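Long-range contacts in macrolide export ATP-binding/permease protein MacB (Actinobacillus actinomycetemcomitans, PDB 3FTJ), which probably exports macrolides as the non-canonical ABC transporter of the MacAB-TdeA efflux system, this chain being the transporter's periplasmic region: residues M16-N22 with K204-N210; V52-T56 with R172-I176; A72-G78 with L154-Y160; L87-R93 with I138-Q144. All coordinates share one frame. Numbering follows the deposited sequence.

Contact 1. Residues M16-N22 with K204-N210; sequences MTIFNGN and KDFFIMN
An antiparallel beta pair joins strand 16-20, near the start of the periplasmic region, to the late strand 206-209; their axes approach to 4.6 Å, with 156° between their N-to-C directions. Asp205, still in loop conformation, accepts from the turn at its O (Gly21 N, 3.1 Å). Phe206 (chi1 p) faces Asn20 in a non-hydrogen-bonded pair and sends CD1 to Ile18 CG2 (3.9 Å). Phe207 pairs with Phe19 through two bonds, Phe19 N to Phe207 O and Phe207 N to Phe19 O, both 2.9 Å. Its p rotamer lays the ring against Phe19 CB, 3.7 Å from the ring centroid, a CH-pi contact; the two rings barely overlap. Ile208 meets Ile18 (CG1 to CG1, 4.2 Å) on the face covered by helix 186-201. Met209 closes the second hydrogen-bonded pair: Met209 N to Thr17 O 2.8 Å, Thr17 N to Met209 O 2.9 Å. Asn210 N-caps helix 211-219 with OD1 on Thr213 N, while ND2 bonds Glu190 and gives a weak hydrogen bond to Met16 SD at 3.5 Å.

Contact 2. Residues V52-T56 with R172-I176; sequences VTPNT and RIGSI
Strand 52-56 receives the start of strand 175-180 in an antiparallel pairing within the mixed sheet of the MacB-like periplasmic core, and the residues before Ser175 run past Thr56. The segments' end-to-end directions differ by 131°. Val52 begins the contact on the side of helix 37-44, its CG1 lying 3.5 Å from Ile176 CG2. Thr53 offers its carbonyl, O to Ile176 CA 3.4 Å, a CA-H...O contact. Pro54, whose nitrogen carries no proton, fits the non-hydrogen-bonded position opposite Ile176 (CA-CA 4.5 Å); its CB touches Ile173 CD1 at 3.9 Å, with Ile173 in chi1 p. Asn55 forms the hydrogen-bonded pair with Ser175. Its N gives a weak bond to Ser175 O (2.8 Å), and its O accepts twice, from Ser175 N at 3.0 Å and Gly174 N at 2.9 Å. CB of Asn55 lies 3.6 Å from Ser175 OG. Thr56 (chi1 t) packs CB on Ile173 CG2 at 4.2 Å, and a water bridges its OG1 (2.7 Å) to Arg172 O (2.8 Å), to which the water donates. One carbonyl thus serves two successive amides, and main-chain bonds, one of them weak, combine with a water link and the apolar contacts of Val52, Pro54, Ile173 and Ile176.

Contact 3. Residues A72-G78 with L154-Y160; sequences ANLYGIG and LNLYSPY
This is a parallel strand pair in the interior of the mixed sheet: strand 72-77 lies between strand 49-64 and strand 155-159, with the axes of the pair 4.5 Å apart at closest and 32° from parallel. Residues match one to one from Asn73-Asn155 to Ile77-Pro159, with CA-CA distances of 4.8 to 5.1 Å. Six bonds, all 2.8 Å, alternate across the seam: Asn73 N to Leu154 O, Leu156 N to Asn73 O, Tyr75 N to Leu156 O, Ser158 N to Tyr75 O, Ile77 N to Ser158 O and Tyr160 N to Ile77 O. Tyr75 and Tyr157, both chi1 m, share a face with Asn73 and Asn155; their rings are near parallel but slid apart, CD2 of Tyr75 to CE1 of Tyr157 being 3.6 Å. On the other face Leu74 CD1 meets Leu156 CB (3.9 Å) and Ser158 CB (3.8 Å), beneath helix 160-168. Gly76 lets Tyr160 CA come to 3.3 Å from its C. Unbroken main-chain bonding sets the register, while the side chains divide into a polar, aromatic face and a largely apolar one.

Contact 4. Residues L87-R93 with I138-Q144; sequences LKLKQGR and IGVVSDQ
A classic beta bulge interrupts this antiparallel pairing: Lys90 and Gln91 both face Val140, so the register slips by one between Leu89-Val141 and Gln91-Val140. Val140 O takes Lys90 N at 2.8 Å and, weakly, Gln91 N at 3.4 Å, while Val140 N returns to Gln91 O at 3.0 Å. Before the bulge, Ser142 N binds Lys88 O and Ser142 OG (chi1 p) accepts from Lys88 N, both 2.9 Å. After it, Gly92 (phi 71°, psi -131°) comes to 4.2 Å from Gly139, CA to CA; a CB on either would clash, and Arg93 N then reaches Ile138 O at 2.9 Å. Arg93 (chi1 p) extends so that Ile138 CD1 lies over one face of its guanidinium, 3.5 Å from NH1, which also salt-bridges Asp99. Leu87 points inward, CD2 to Val141 CG2 3.9 Å. On its other side strand 133-141 pairs in parallel with strand 106-110. The serine hydroxyl thus stands in for a main-chain acceptor, extending the pairing past the strand's end.

Overall arrangement
All four contacts reach one mixed sheet of the periplasmic region, contact 4 through strand 133-141. Contacts 1 and 2 join directly, since strands 15-20 and 175-180 are neighbours and Ile18 N lies 2.7 Å from Ile176 O. Contact 2 meets contact 3 through adjacent strands 49-64 and 67-77, with Thr56 O 2.7 Å from Gly76 N; each of these two steps spans about 11 Å between centres. Contact 3 touches contact 4 by packing, Tyr157 OH to Leu87 CD2 at 3.8 Å. Contacts 1 and 4 lie about 28 Å apart, centre to centre, on opposite sides of the chain's centre. Along the sequence contact 1 brings together the region's two ends, and each later pair joins parts ever closer in sequence.

Contact 1. Residues M16-N22 with K204-N210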
loop_
_atom_site.group_PDB
_atom_site.type_symbol
_atom_site.label_atom_id
_atom_site.label_comp_id
_atom_site.label_asym_id
_atom_site.label_seq_id
_atom_site.Cartn_x
_atom_site.Cartn_y
_atom_site.Cartn_z
ATOM N N MET A 16 -7.156 -8.633 -2.211
ATOM C CA MET A 16 -7.055 -8.248 -3.610
ATOM C C MET A 16 -6.523 -6.836 -3.662
ATOM O O MET A 16 -6.887 -6.013 -2.826
ATOM C CB MET A 16 -8.418 -8.285 -4.284
ATOM C CG MET A 16 -9.082 -9.635 -4.228
ATOM S SD MET A 16 -10.707 -9.605 -4.990
ATOM C CE MET A 16 -11.187 -11.312 -4.717
ATOM N N THR A 17 -5.665 -6.560 -4.641
ATOM C CA THR A 17 -5.115 -5.222 -4.827
ATOM C C THR A 17 -5.595 -4.658 -6.155
ATOM O O THR A 17 -5.421 -5.277 -7.207
ATOM C CB THR A 17 -3.570 -5.225 -4.785
ATOM O OG1 THR A 17 -3.125 -5.809 -3.552
ATOM C CG2 THR A 17 -3.013 -3.797 -4.900
ATOM N N ILE A 18 -6.215 -3.488 -6.094
ATOM C CA ILE A 18 -6.712 -2.815 -7.280
ATOM C C ILE A 18 -5.709 -1.754 -7.750
ATOM O O ILE A 18 -5.275 -0.912 -6.963
ATOM C CB ILE A 18 -8.068 -2.172 -6.993
ATOM C CG1 ILE A 18 -8.990 -3.197 -6.326
ATOM C CG2 ILE A 18 -8.687 -1.638 -8.275
ATOM C CD1 ILE A 18 -9.925 -2.609 -5.319
ATOM N N PHE A 19 -5.347 -1.812 -9.030
ATOM C CA PHE A 19 -4.344 -0.929 -9.622
ATOM C C PHE A 19 -4.931 -0.106 -10.765
ATOM O O PHE A 19 -5.825 -0.564 -11.465
ATOM C CB PHE A 19 -3.197 -1.754 -10.209
ATOM C CG PHE A 19 -2.331 -2.419 -9.184
ATOM C CD1 PHE A 19 -1.288 -1.734 -8.591
ATOM C CD2 PHE A 19 -2.546 -3.737 -8.830
ATOM C CE1 PHE A 19 -0.487 -2.343 -7.652
ATOM C CE2 PHE A 19 -1.743 -4.351 -7.894
ATOM C CZ PHE A 19 -0.712 -3.654 -7.307
ATOM N N ASN A 20 -4.396 1.095 -10.971
ATOM C CA ASN A 20 -4.736 1.888 -12.145
ATOM C C ASN A 20 -4.262 1.203 -13.414
ATOM O O ASN A 20 -3.226 0.542 -13.413
ATOM C CB ASN A 20 -4.086 3.269 -12.059
ATOM C CG ASN A 20 -4.550 4.050 -10.857
ATOM O OD1 ASN A 20 -3.757 4.421 -10.000
ATOM N ND2 ASN A 20 -5.846 4.283 -10.776
ATOM N N GLY A 21 -5.013 1.370 -14.496
ATOM C CA GLY A 21 -4.571 0.891 -15.791
ATOM C C GLY A 21 -5.168 -0.443 -16.192
ATOM O O GLY A 21 -6.187 -0.864 -15.646
ATOM N N ASN A 22 -4.507 -1.115 -17.133
ATOM C CA ASN A 22 -5.051 -2.318 -17.758
ATOM C C ASN A 22 -4.258 -3.583 -17.458
ATOM O O ASN A 22 -4.711 -4.690 -17.743
ATOM C CB ASN A 22 -5.157 -2.111 -19.267
ATOM C CG ASN A 22 -6.030 -0.925 -19.631
ATOM O OD1 ASN A 22 -5.690 -0.130 -20.511
ATOM N ND2 ASN A 22 -7.162 -0.797 -18.951
ATOM N N LYS A 204 -13.935 0.546 -17.110
ATOM C CA LYS A 204 -12.940 -0.352 -16.537
ATOM C C LYS A 204 -11.543 0.180 -16.839
ATOM O O LYS A 204 -10.956 -0.127 -17.876
ATOM C CB LYS A 204 -13.111 -1.779 -17.076
ATOM C CG LYS A 204 -12.090 -2.776 -16.548
ATOM C CD LYS A 204 -12.648 -3.614 -15.419
ATOM C CE LYS A 204 -11.603 -4.557 -14.846
ATOM N NZ LYS A 204 -10.713 -5.084 -15.906
ATOM N N ASP A 205 -11.031 0.998 -15.923
ATOM C CA ASP A 205 -9.731 1.616 -16.084
ATOM C C ASP A 205 -8.827 1.225 -14.925
ATOM O O ASP A 205 -8.000 2.015 -14.471
ATOM C CB ASP A 205 -9.875 3.136 -16.166
ATOM C CG ASP A 205 -10.529 3.726 -14.935
ATOM O OD1 ASP A 205 -10.707 2.993 -13.945
ATOM O OD2 ASP A 205 -10.860 4.929 -14.956
ATOM N N PHE A 206 -8.995 -0.007 -14.457
ATOM C CA PHE A 206 -8.255 -0.526 -13.312
ATOM C C PHE A 206 -8.181 -2.020 -13.508
ATOM O O PHE A 206 -8.895 -2.573 -14.343
ATOM C CB PHE A 206 -9.020 -0.240 -12.016
ATOM C CG PHE A 206 -10.411 -0.809 -12.005
ATOM C CD1 PHE A 206 -10.642 -2.113 -11.581
ATOM C CD2 PHE A 206 -11.484 -0.051 -12.440
ATOM C CE1 PHE A 206 -11.928 -2.648 -11.580
ATOM C CE2 PHE A 206 -12.770 -0.573 -12.448
ATOM C CZ PHE A 206 -12.994 -1.879 -12.018
ATOM N N PHE A 207 -7.330 -2.685 -12.742
ATOM C CA PHE A 207 -7.295 -4.139 -12.777
ATOM C C PHE A 207 -7.044 -4.670 -11.379
ATOM O O PHE A 207 -6.543 -3.948 -10.514
ATOM C CB PHE A 207 -6.251 -4.657 -13.771
ATOM C CG PHE A 207 -4.841 -4.226 -13.472
ATOM C CD1 PHE A 207 -3.936 -5.113 -12.908
ATOM C CD2 PHE A 207 -4.411 -2.942 -13.774
ATOM C CE1 PHE A 207 -2.632 -4.726 -12.642
ATOM C CE2 PHE A 207 -3.102 -2.549 -13.513
ATOM C CZ PHE A 207 -2.215 -3.441 -12.947
ATOM N N ILE A 208 -7.412 -5.926 -11.156
ATOM C CA ILE A 208 -7.346 -6.515 -9.828
ATOM C C ILE A 208 -6.329 -7.644 -9.792
ATOM O O ILE A 208 -6.285 -8.485 -10.691
ATOM C CB ILE A 208 -8.731 -7.019 -9.387
ATOM C CG1 ILE A 208 -9.741 -5.867 -9.414
ATOM C CG2 ILE A 208 -8.660 -7.648 -8.002
ATOM C CD1 ILE A 208 -11.056 -6.183 -8.728
ATOM N N MET A 209 -5.496 -7.632 -8.757
ATOM C CA MET A 209 -4.486 -8.657 -8.545
ATOM C C MET A 209 -4.880 -9.474 -7.328
ATOM O O MET A 209 -5.108 -8.925 -6.255
ATOM C CB MET A 209 -3.124 -8.024 -8.266
ATOM C CG MET A 209 -2.552 -7.181 -9.378
ATOM S SD MET A 209 -1.552 -8.154 -10.514
ATOM C CE MET A 209 -2.684 -8.361 -11.886
ATOM N N ASN A 210 -4.953 -10.788 -7.501
ATOM C CA ASN A 210 -5.210 -11.702 -6.398
ATOM C C ASN A 210 -4.713 -13.098 -6.741
ATOM O O ASN A 210 -4.062 -13.295 -7.769
ATOM C CB ASN A 210 -6.701 -11.729 -6.050
ATOM C CG ASN A 210 -7.575 -11.976 -7.256
ATOM O OD1 ASN A 210 -7.136 -12.555 -8.248
ATOM N ND2 ASN A 210 -8.825 -11.543 -7.178
#

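Contact 2. Residues V52-T56 with R172-I176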
loop_
_atom_site.group_PDB
_atom_site.type_symbol
_atom_site.label_atom_id
_atom_site.label_comp_id
_atom_site.label_asym_id
_atom_site.label_seq_id
_atom_site.Cartn_x
_atom_site.Cartn_y
_atom_site.Cartn_z
ATOM N N VAL A 52 -9.845 -1.802 3.982
ATOM C CA VAL A 52 -9.412 -1.149 2.756
ATOM C C VAL A 52 -8.168 -0.300 3.030
ATOM O O VAL A 52 -8.163 0.534 3.939
ATOM C CB VAL A 52 -10.529 -0.255 2.212
ATOM C CG1 VAL A 52 -10.081 0.464 0.947
ATOM C CG2 VAL A 52 -11.790 -1.091 1.959
ATOM N N THR A 53 -7.123 -0.512 2.237
ATOM C CA THR A 53 -5.875 0.225 2.397
ATOM C C THR A 53 -5.481 0.963 1.126
ATOM O O THR A 53 -5.085 0.342 0.146
ATOM C CB THR A 53 -4.739 -0.727 2.771
ATOM O OG1 THR A 53 -5.093 -1.418 3.976
ATOM C CG2 THR A 53 -3.452 0.041 2.981
ATOM N N PRO A 54 -5.599 2.294 1.136
ATOM C CA PRO A 54 -5.156 3.121 0.008
ATOM C C PRO A 54 -3.632 3.110 -0.063
ATOM O O PRO A 54 -2.990 2.923 0.963
ATOM C CB PRO A 54 -5.657 4.523 0.378
ATOM C CG PRO A 54 -6.669 4.307 1.483
ATOM C CD PRO A 54 -6.219 3.090 2.209
ATOM N N ASN A 55 -3.059 3.291 -1.245
ATOM C CA ASN A 55 -1.600 3.291 -1.381
ATOM C C ASN A 55 -1.144 4.242 -2.473
ATOM O O ASN A 55 -1.466 4.060 -3.645
ATOM C CB ASN A 55 -1.077 1.870 -1.665
ATOM C CG ASN A 55 0.454 1.790 -1.711
ATOM O OD1 ASN A 55 1.134 2.670 -2.253
ATOM N ND2 ASN A 55 0.998 0.715 -1.148
ATOM N N THR A 56 -0.410 5.273 -2.077
ATOM C CA THR A 56 0.295 6.118 -3.025
ATOM C C THR A 56 1.741 6.183 -2.554
ATOM O O THR A 56 2.037 5.853 -1.412
ATOM C CB THR A 56 -0.292 7.522 -3.055
ATOM O OG1 THR A 56 0.359 8.289 -4.074
ATOM C CG2 THR A 56 -0.092 8.196 -1.713
ATOM N N ARG A 172 -6.016 11.289 -5.251
ATOM C CA ARG A 172 -5.846 10.133 -6.128
ATOM C C ARG A 172 -4.659 9.276 -5.727
ATOM O O ARG A 172 -3.672 9.783 -5.205
ATOM C CB ARG A 172 -5.731 10.584 -7.581
ATOM C CG ARG A 172 -7.075 10.953 -8.145
ATOM C CD ARG A 172 -6.979 11.912 -9.300
ATOM N NE ARG A 172 -8.297 12.451 -9.615
ATOM C CZ ARG A 172 -9.070 12.004 -10.598
ATOM N NH1 ARG A 172 -8.648 11.014 -11.377
ATOM N NH2 ARG A 172 -10.261 12.554 -10.810
ATOM N N ILE A 173 -4.762 7.971 -5.981
ATOM C CA ILE A 173 -3.794 7.016 -5.455
ATOM C C ILE A 173 -3.374 5.952 -6.466
ATOM O O ILE A 173 -3.983 5.813 -7.523
ATOM C CB ILE A 173 -4.356 6.327 -4.203
ATOM C CG1 ILE A 173 -5.703 5.674 -4.540
ATOM C CG2 ILE A 173 -4.484 7.318 -3.061
ATOM C CD1 ILE A 173 -6.427 5.130 -3.351
ATOM N N GLY A 174 -2.333 5.204 -6.122
ATOM C CA GLY A 174 -1.746 4.232 -7.024
ATOM C C GLY A 174 -2.442 2.888 -6.994
ATOM O O GLY A 174 -2.536 2.207 -8.023
ATOM N N SER A 175 -2.932 2.508 -5.815
ATOM C CA SER A 175 -3.678 1.264 -5.653
ATOM C C SER A 175 -4.475 1.214 -4.344
ATOM O O SER A 175 -4.308 2.052 -3.457
ATOM C CB SER A 175 -2.733 0.058 -5.730
ATOM O OG SER A 175 -1.834 0.030 -4.632
ATOM N N ILE A 176 -5.339 0.212 -4.244
ATOM C CA ILE A 176 -6.144 -0.035 -3.061
ATOM C C ILE A 176 -6.119 -1.526 -2.772
ATOM O O ILE A 176 -6.498 -2.336 -3.619
ATOM C CB ILE A 176 -7.627 0.357 -3.302
ATOM C CG1 ILE A 176 -7.757 1.853 -3.595
ATOM C CG2 ILE A 176 -8.489 -0.037 -2.115
ATOM C CD1 ILE A 176 -9.102 2.238 -4.209
HETATM O O HOH W 1 -0.970 10.487 -4.809
#

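Contact 3. Residues A72-G78 with L154-Y160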
loop_
_atom_site.group_PDB
_atom_site.type_symbol
_atom_site.label_atom_id
_atom_site.label_comp_id
_atom_site.label_asym_id
_atom_site.label_seq_id
_atom_site.Cartn_x
_atom_site.Cartn_y
_atom_site.Cartn_z
ATOM N N ALA A 72 14.696 7.191 -1.688
ATOM C CA ALA A 72 13.926 6.717 -0.555
ATOM C C ALA A 72 12.474 6.756 -1.001
ATOM O O ALA A 72 12.014 7.768 -1.530
ATOM C CB ALA A 72 14.131 7.616 0.645
ATOM N N ASN A 73 11.767 5.649 -0.796
ATOM C CA ASN A 73 10.355 5.545 -1.128
ATOM C C ASN A 73 9.467 5.819 0.062
ATOM O O ASN A 73 9.470 5.062 1.035
ATOM C CB ASN A 73 10.053 4.153 -1.663
ATOM C CG ASN A 73 10.861 3.828 -2.885
ATOM O OD1 ASN A 73 10.798 4.543 -3.883
ATOM N ND2 ASN A 73 11.649 2.758 -2.812
ATOM N N LEU A 74 8.714 6.909 -0.012
ATOM C CA LEU A 74 7.699 7.204 0.989
ATOM C C LEU A 74 6.361 6.706 0.488
ATOM O O LEU A 74 5.880 7.140 -0.556
ATOM C CB LEU A 74 7.613 8.705 1.263
ATOM C CG LEU A 74 6.610 9.172 2.322
ATOM C CD1 LEU A 74 6.950 8.617 3.710
ATOM C CD2 LEU A 74 6.584 10.698 2.350
ATOM N N TYR A 75 5.774 5.781 1.236
ATOM C CA TYR A 75 4.439 5.284 0.955
ATOM C C TYR A 75 3.442 5.993 1.848
ATOM O O TYR A 75 3.684 6.170 3.046
ATOM C CB TYR A 75 4.368 3.786 1.216
ATOM C CG TYR A 75 5.171 2.968 0.247
ATOM C CD1 TYR A 75 4.632 2.583 -0.979
ATOM C CD2 TYR A 75 6.470 2.581 0.549
ATOM C CE1 TYR A 75 5.372 1.839 -1.880
ATOM C CE2 TYR A 75 7.211 1.829 -0.341
ATOM C CZ TYR A 75 6.654 1.459 -1.554
ATOM O OH TYR A 75 7.395 0.709 -2.438
ATOM N N GLY A 76 2.333 6.417 1.251
ATOM C CA GLY A 76 1.213 6.951 1.998
ATOM C C GLY A 76 0.176 5.862 1.977
ATOM O O GLY A 76 -0.441 5.621 0.942
ATOM N N ILE A 77 0.002 5.182 3.103
ATOM C CA ILE A 77 -0.856 3.991 3.144
ATOM C C ILE A 77 -1.871 4.022 4.288
ATOM O O ILE A 77 -1.830 4.912 5.142
ATOM C CB ILE A 77 -0.015 2.675 3.206
ATOM C CG1 ILE A 77 1.147 2.789 4.202
ATOM C CG2 ILE A 77 0.547 2.340 1.840
ATOM C CD1 ILE A 77 0.747 3.049 5.643
ATOM N N GLY A 78 -2.792 3.059 4.291
ATOM C CA GLY A 78 -3.790 2.973 5.343
ATOM C C GLY A 78 -3.322 2.262 6.606
ATOM O O GLY A 78 -2.339 1.519 6.591
ATOM N N LEU A 154 15.124 1.195 1.209
ATOM C CA LEU A 154 14.625 2.454 1.766
ATOM C C LEU A 154 13.133 2.663 1.607
ATOM O O LEU A 154 12.681 3.494 0.813
ATOM C CB LEU A 154 15.393 3.651 1.231
ATOM C CG LEU A 154 16.449 4.107 2.231
ATOM C CD1 LEU A 154 17.471 3.005 2.430
ATOM C CD2 LEU A 154 17.113 5.384 1.748
ATOM N N ASN A 155 12.376 1.904 2.387
ATOM C CA ASN A 155 10.940 2.053 2.428
ATOM C C ASN A 155 10.528 2.760 3.708
ATOM O O ASN A 155 10.929 2.361 4.804
ATOM C CB ASN A 155 10.270 0.684 2.322
ATOM C CG ASN A 155 10.640 -0.043 1.036
ATOM O OD1 ASN A 155 10.447 0.479 -0.059
ATOM N ND2 ASN A 155 11.179 -1.247 1.167
ATOM N N LEU A 156 9.752 3.832 3.560
ATOM C CA LEU A 156 9.134 4.502 4.700
ATOM C C LEU A 156 7.613 4.489 4.538
ATOM O O LEU A 156 7.106 4.694 3.437
ATOM C CB LEU A 156 9.619 5.946 4.836
ATOM C CG LEU A 156 11.103 6.310 4.710
ATOM C CD1 LEU A 156 11.390 7.465 5.653
ATOM C CD2 LEU A 156 12.027 5.165 5.024
ATOM N N TYR A 157 6.895 4.265 5.636
ATOM C CA TYR A 157 5.438 4.183 5.593
ATOM C C TYR A 157 4.777 5.244 6.456
ATOM O O TYR A 157 5.056 5.351 7.646
ATOM C CB TYR A 157 4.970 2.797 6.034
ATOM C CG TYR A 157 5.634 1.677 5.266
ATOM C CD1 TYR A 157 5.210 1.343 3.992
ATOM C CD2 TYR A 157 6.688 0.967 5.810
ATOM C CE1 TYR A 157 5.808 0.325 3.279
ATOM C CE2 TYR A 157 7.299 -0.054 5.104
ATOM C CZ TYR A 157 6.850 -0.370 3.839
ATOM O OH TYR A 157 7.446 -1.384 3.132
ATOM N N SER A 158 3.883 6.008 5.843
ATOM C CA SER A 158 3.252 7.152 6.481
ATOM C C SER A 158 1.766 7.105 6.138
ATOM O O SER A 158 1.378 6.405 5.204
ATOM C CB SER A 158 3.907 8.432 5.948
ATOM O OG SER A 158 3.595 9.565 6.724
ATOM N N PRO A 159 0.916 7.825 6.891
ATOM C CA PRO A 159 -0.513 7.748 6.557
ATOM C C PRO A 159 -0.787 8.304 5.171
ATOM O O PRO A 159 -0.200 9.332 4.807
ATOM C CB PRO A 159 -1.171 8.647 7.615
ATOM C CG PRO A 159 -0.196 8.673 8.758
ATOM C CD PRO A 159 1.158 8.631 8.101
ATOM N N TYR A 160 -1.660 7.643 4.411
ATOM C CA TYR A 160 -2.028 8.116 3.076
ATOM C C TYR A 160 -2.477 9.574 3.115
ATOM O O TYR A 160 -2.219 10.330 2.180
ATOM C CB TYR A 160 -3.125 7.244 2.440
ATOM C CG TYR A 160 -4.497 7.341 3.105
ATOM C CD1 TYR A 160 -5.337 8.416 2.861
ATOM C CD2 TYR A 160 -4.940 6.353 3.985
ATOM C CE1 TYR A 160 -6.594 8.515 3.481
ATOM C CE2 TYR A 160 -6.189 6.436 4.606
ATOM C CZ TYR A 160 -7.010 7.523 4.349
ATOM O OH TYR A 160 -8.249 7.613 4.951
#

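Contact 4. Residues L87-R93 with I138-Q144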
loop_
_atom_site.group_PDB
_atom_site.type_symbol
_atom_site.label_atom_id
_atom_site.label_comp_id
_atom_site.label_asym_id
_atom_site.label_seq_id
_atom_site.Cartn_x
_atom_site.Cartn_y
_atom_site.Cartn_z
ATOM N N LEU A 87 3.753 -7.365 7.455
ATOM C CA LEU A 87 4.956 -6.744 7.988
ATOM C C LEU A 87 4.825 -6.738 9.503
ATOM O O LEU A 87 3.880 -6.161 10.036
ATOM C CB LEU A 87 5.126 -5.312 7.458
ATOM C CG LEU A 87 5.547 -5.123 5.996
ATOM C CD1 LEU A 87 4.602 -5.859 5.090
ATOM C CD2 LEU A 87 5.587 -3.659 5.606
ATOM N N LYS A 88 5.763 -7.392 10.186
ATOM C CA LYS A 88 5.704 -7.536 11.640
ATOM C C LYS A 88 6.285 -6.317 12.356
ATOM O O LYS A 88 7.400 -5.902 12.059
ATOM C CB LYS A 88 6.476 -8.785 12.082
ATOM C CG LYS A 88 6.039 -10.087 11.407
ATOM C CD LYS A 88 6.749 -11.311 12.004
ATOM C CE LYS A 88 7.927 -11.801 11.149
ATOM N NZ LYS A 88 9.084 -10.855 11.124
ATOM N N LEU A 89 5.543 -5.755 13.306
ATOM C CA LEU A 89 6.101 -4.697 14.144
ATOM C C LEU A 89 7.302 -5.253 14.906
ATOM O O LEU A 89 7.196 -6.280 15.572
ATOM C CB LEU A 89 5.054 -4.151 15.120
ATOM C CG LEU A 89 5.513 -3.065 16.110
ATOM C CD1 LEU A 89 6.016 -1.822 15.392
ATOM C CD2 LEU A 89 4.393 -2.690 17.066
ATOM N N LYS A 90 8.441 -4.580 14.792
ATOM C CA LYS A 90 9.666 -5.015 15.452
ATOM C C LYS A 90 10.036 -4.089 16.597
ATOM O O LYS A 90 10.764 -4.487 17.505
ATOM C CB LYS A 90 10.831 -5.069 14.459
ATOM C CG LYS A 90 10.701 -6.156 13.402
ATOM C CD LYS A 90 10.511 -7.525 14.051
ATOM C CE LYS A 90 10.133 -8.585 13.030
ATOM N NZ LYS A 90 9.752 -9.875 13.682
ATOM N N GLN A 91 9.540 -2.855 16.557
ATOM C CA GLN A 91 9.937 -1.852 17.538
ATOM C C GLN A 91 9.061 -0.592 17.466
ATOM O O GLN A 91 8.607 -0.202 16.392
ATOM C CB GLN A 91 11.412 -1.491 17.332
ATOM C CG GLN A 91 11.930 -0.459 18.295
ATOM C CD GLN A 91 13.336 -0.008 17.965
ATOM O OE1 GLN A 91 13.935 -0.451 16.981
ATOM N NE2 GLN A 91 13.873 0.884 18.789
ATOM N N GLY A 92 8.824 0.040 18.611
ATOM C CA GLY A 92 7.975 1.220 18.666
ATOM C C GLY A 92 6.511 0.893 18.449
ATOM O O GLY A 92 5.971 -0.011 19.087
ATOM N N ARG A 93 5.858 1.628 17.555
ATOM C CA ARG A 93 4.441 1.416 17.279
ATOM C C ARG A 93 4.118 1.583 15.789
ATOM O O ARG A 93 4.927 2.113 15.023
ATOM C CB ARG A 93 3.588 2.385 18.096
ATOM C CG ARG A 93 3.582 3.814 17.552
ATOM C CD ARG A 93 2.687 4.726 18.372
ATOM N NE ARG A 93 2.681 6.113 17.900
ATOM C CZ ARG A 93 1.912 6.574 16.915
ATOM N NH1 ARG A 93 1.092 5.754 16.270
ATOM N NH2 ARG A 93 1.968 7.857 16.565
ATOM N N ILE A 138 8.226 6.602 14.310
ATOM C CA ILE A 138 7.460 6.087 15.440
ATOM C C ILE A 138 7.622 4.576 15.618
ATOM O O ILE A 138 7.274 4.027 16.666
ATOM C CB ILE A 138 5.941 6.437 15.338
ATOM C CG1 ILE A 138 5.322 5.850 14.064
ATOM C CG2 ILE A 138 5.719 7.936 15.392
ATOM C CD1 ILE A 138 3.792 5.830 14.089
ATOM N N GLY A 139 8.166 3.905 14.608
ATOM C CA GLY A 139 8.291 2.464 14.668
ATOM C C GLY A 139 9.071 1.858 13.520
ATOM O O GLY A 139 9.533 2.568 12.616
ATOM N N VAL A 140 9.203 0.532 13.566
ATOM C CA VAL A 140 9.959 -0.238 12.588
ATOM C C VAL A 140 9.255 -1.566 12.351
ATOM O O VAL A 140 8.827 -2.217 13.303
ATOM C CB VAL A 140 11.382 -0.547 13.106
ATOM C CG1 VAL A 140 12.179 -1.328 12.066
ATOM C CG2 VAL A 140 12.102 0.730 13.470
ATOM N N VAL A 141 9.130 -1.964 11.088
ATOM C CA VAL A 141 8.527 -3.249 10.746
ATOM C C VAL A 141 9.510 -4.112 9.961
ATOM O O VAL A 141 10.507 -3.612 9.435
ATOM C CB VAL A 141 7.252 -3.080 9.896
ATOM C CG1 VAL A 141 6.126 -2.473 10.723
ATOM C CG2 VAL A 141 7.538 -2.234 8.659
ATOM N N SER A 142 9.241 -5.411 9.891
ATOM C CA SER A 142 10.027 -6.288 9.033
ATOM C C SER A 142 9.761 -5.887 7.583
ATOM O O SER A 142 8.744 -5.259 7.289
ATOM C CB SER A 142 9.636 -7.742 9.259
ATOM O OG SER A 142 8.281 -7.948 8.909
ATOM N N ASP A 143 10.663 -6.230 6.673
ATOM C CA ASP A 143 10.499 -5.782 5.292
ATOM C C ASP A 143 9.815 -6.783 4.364
ATOM O O ASP A 143 9.544 -7.921 4.743
ATOM C CB ASP A 143 11.829 -5.316 4.694
ATOM C CG ASP A 143 13.012 -6.049 5.260
ATOM O OD1 ASP A 143 12.901 -7.272 5.478
ATOM O OD2 ASP A 143 14.054 -5.398 5.483
ATOM N N GLN A 144 9.538 -6.332 3.144
ATOM C CA GLN A 144 8.854 -7.143 2.148
ATOM C C GLN A 144 9.701 -8.328 1.704
ATOM O O GLN A 144 10.672 -8.162 0.966
ATOM C CB GLN A 144 8.478 -6.287 0.937
ATOM C CG GLN A 144 7.413 -5.236 1.217
ATOM C CD GLN A 144 6.098 -5.844 1.674
ATOM O OE1 GLN A 144 6.075 -6.763 2.492
ATOM N NE2 GLN A 144 4.992 -5.327 1.151
#